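Local atomic coordinates of 4-phosphoerythronate dehydrogenase (Lactobacillus jensenii, PDB entry 4PRK), a protein that probably acts as an NAD-dependent D-lactate dehydrogenase, interconverting pyruvate and D-lactate. Residues 146-151 / 197-202. Residues are numbered along the deposited sequence; the frame is centred on the assembly and turned at random.
Sequences NKTIGL and KEADII
Asp200 reaches across to the start of the neighbouring strand, where its OD2 accepts the backbone N-H of Thr148 at 2.9 Å. The bond is nearly straight (165° at the hydrogen), and the donor meets the anti side of the carboxylate, 28° out of its plane. CG stands beside the aspartate's own backbone N (chi1 -51°), which sends the carboxylate to Thr148 while the backbone N-H of Asp200 bonds to Thr148 O. Thr148 O is gripped twice, by Asp200 N at 2.7 Å in a more bent bond and by Ile201 N, which lies nearly along the C=O axis. A water links OD2 to Thr148 OG1, and OD1 forms a salt bridge with Lys225. An alanine in place of Asp200 would probably leave the Thr148 N-H without its acceptor and Lys225 without its ionic partner. Lys147, bent at chi2 and chi4, crosses the aspartate obliquely, its CD resting 3.6 Å from Asp200 CB; Lys147 NZ stays 4.6 Å from Asp200 OD2, too far for a salt bridge, and is linked to Asp200 O by a second water.

Parallel bridges pair Ile149 with Ile201 and Gly150 with Ile202, joining strands 148-152 and 201-204 at the centre of the seven-stranded Rossmann sheet, where strand order 3-2-1-4 places the first and fourth strands side by side. Gly150 N donates to Ile201 O at 2.7 Å. On one face Ile149 and Ile201 lie side by side, their CD1 atoms 4.1 Å apart, with Phe165 of helix 155-167 against the former and Ala114 of helix 103-118 against the latter. On the other face Ala199 CB sits 3.6 Å from Gly150 CA, so close that a CB on Gly150 would clash with it.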
loop_
_atom_site.group_PDB
_atom_site.type_symbol
_atom_site.label_atom_id
_atom_site.label_comp_id
_atom_site.label_asym_id
_atom_site.label_seq_id
_atom_site.Cartn_x
_atom_site.Cartn_y
_atom_site.Cartn_z
ATOM N N ASN A 146 4.236 10.657 -9.829
ATOM C CA ASN A 146 5.335 11.551 -10.264
ATOM C C ASN A 146 5.421 12.827 -9.447
ATOM O O ASN A 146 6.260 13.651 -9.708
ATOM C CB ASN A 146 5.206 11.881 -11.733
ATOM C CG ASN A 146 5.413 10.672 -12.599
ATOM O OD1 ASN A 146 4.637 10.373 -13.502
ATOM N ND2 ASN A 146 6.464 9.970 -12.318
ATOM N N LYS A 147 4.575 12.968 -8.448
ATOM C CA LYS A 147 4.454 14.216 -7.715
ATOM C C LYS A 147 5.117 14.086 -6.376
ATOM O O LYS A 147 5.230 12.963 -5.830
ATOM C CB LYS A 147 2.963 14.514 -7.540
ATOM C CG LYS A 147 2.254 14.862 -8.837
ATOM C CD LYS A 147 1.768 16.291 -8.795
ATOM C CE LYS A 147 1.123 16.791 -10.072
ATOM N NZ LYS A 147 2.124 17.592 -10.807
ATOM N N THR A 148 5.479 15.230 -5.803
ATOM C CA THR A 148 5.947 15.350 -4.447
ATOM C C THR A 148 4.864 16.042 -3.635
ATOM O O THR A 148 4.321 17.087 -4.024
ATOM C CB THR A 148 7.225 16.213 -4.369
ATOM O OG1 THR A 148 8.312 15.519 -4.978
ATOM C CG2 THR A 148 7.615 16.469 -2.945
ATOM N N ILE A 149 4.585 15.477 -2.466
ATOM C CA ILE A 149 3.583 15.987 -1.584
ATOM C C ILE A 149 4.357 16.625 -0.479
ATOM O O ILE A 149 5.384 16.080 -0.026
ATOM C CB ILE A 149 2.769 14.854 -0.932
ATOM C CG1 ILE A 149 2.330 13.807 -1.969
ATOM C CG2 ILE A 149 1.658 15.435 -0.123
ATOM C CD1 ILE A 149 1.300 14.272 -3.013
ATOM N N GLY A 150 3.882 17.779 -0.033
ATOM C CA GLY A 150 4.524 18.495 1.053
ATOM C C GLY A 150 3.535 18.820 2.119
ATOM O O GLY A 150 2.478 19.446 1.872
ATOM N N LEU A 151 3.829 18.340 3.292
ATOM C CA LEU A 151 2.937 18.509 4.434
ATOM C C LEU A 151 3.519 19.534 5.421
ATOM O O LEU A 151 4.665 19.393 5.819
ATOM C CB LEU A 151 2.763 17.166 5.159
ATOM C CG LEU A 151 2.265 15.958 4.362
ATOM C CD1 LEU A 151 2.038 14.835 5.384
ATOM C CD2 LEU A 151 0.962 16.262 3.707
ATOM N N LYS A 197 9.381 24.633 -1.438
ATOM C CA LYS A 197 10.054 24.701 -2.734
ATOM C C LYS A 197 9.895 23.459 -3.607
ATOM O O LYS A 197 9.848 23.581 -4.811
ATOM C CB LYS A 197 11.538 25.041 -2.557
ATOM C CG LYS A 197 11.815 26.552 -2.482
ATOM C CD LYS A 197 11.781 27.101 -1.064
ATOM C CE LYS A 197 12.088 28.586 -0.993
ATOM N NZ LYS A 197 13.537 28.846 -0.746
ATOM N N GLU A 198 9.807 22.269 -3.019
ATOM C CA GLU A 198 9.887 21.041 -3.778
ATOM C C GLU A 198 8.531 20.367 -3.924
ATOM O O GLU A 198 8.374 19.451 -4.740
ATOM C CB GLU A 198 10.815 20.065 -3.085
ATOM C CG GLU A 198 12.142 20.658 -2.646
ATOM C CD GLU A 198 13.216 20.531 -3.670
ATOM O OE1 GLU A 198 13.003 19.865 -4.695
ATOM O OE2 GLU A 198 14.284 21.126 -3.464
ATOM N N ALA A 199 7.549 20.781 -3.136
ATOM C CA ALA A 199 6.276 20.076 -3.193
ATOM C C ALA A 199 5.465 20.495 -4.400
ATOM O O ALA A 199 5.356 21.669 -4.669
ATOM C CB ALA A 199 5.474 20.255 -1.930
ATOM N N ASP A 200 4.872 19.544 -5.112
ATOM C CA ASP A 200 3.858 19.889 -6.132
ATOM C C ASP A 200 2.460 20.008 -5.542
ATOM O O ASP A 200 1.584 20.644 -6.147
ATOM C CB ASP A 200 3.812 18.861 -7.239
ATOM C CG ASP A 200 5.165 18.579 -7.810
ATOM O OD1 ASP A 200 5.812 19.519 -8.289
ATOM O OD2 ASP A 200 5.566 17.414 -7.779
ATOM N N ILE A 201 2.228 19.350 -4.395
ATOM C CA ILE A 201 0.957 19.446 -3.668
ATOM C C ILE A 201 1.243 19.664 -2.204
ATOM O O ILE A 201 1.929 18.866 -1.574
ATOM C CB ILE A 201 0.106 18.178 -3.775
ATOM C CG1 ILE A 201 -0.458 18.009 -5.194
ATOM C CG2 ILE A 201 -1.034 18.280 -2.788
ATOM C CD1 ILE A 201 -0.899 16.604 -5.540
ATOM N N ILE A 202 0.749 20.767 -1.677
ATOM C CA ILE A 202 1.021 21.167 -0.290
ATOM C C ILE A 202 -0.245 21.018 0.497
ATOM O O ILE A 202 -1.266 21.576 0.123
ATOM C CB ILE A 202 1.443 22.655 -0.199
ATOM C CG1 ILE A 202 2.798 22.794 -0.888
ATOM C CG2 ILE A 202 1.533 23.065 1.245
ATOM C CD1 ILE A 202 3.322 24.196 -1.073
HETATM O O HOH W 1 1.036 19.999 -9.195
HETATM O O HOH W 2 7.960 16.490 -7.787
#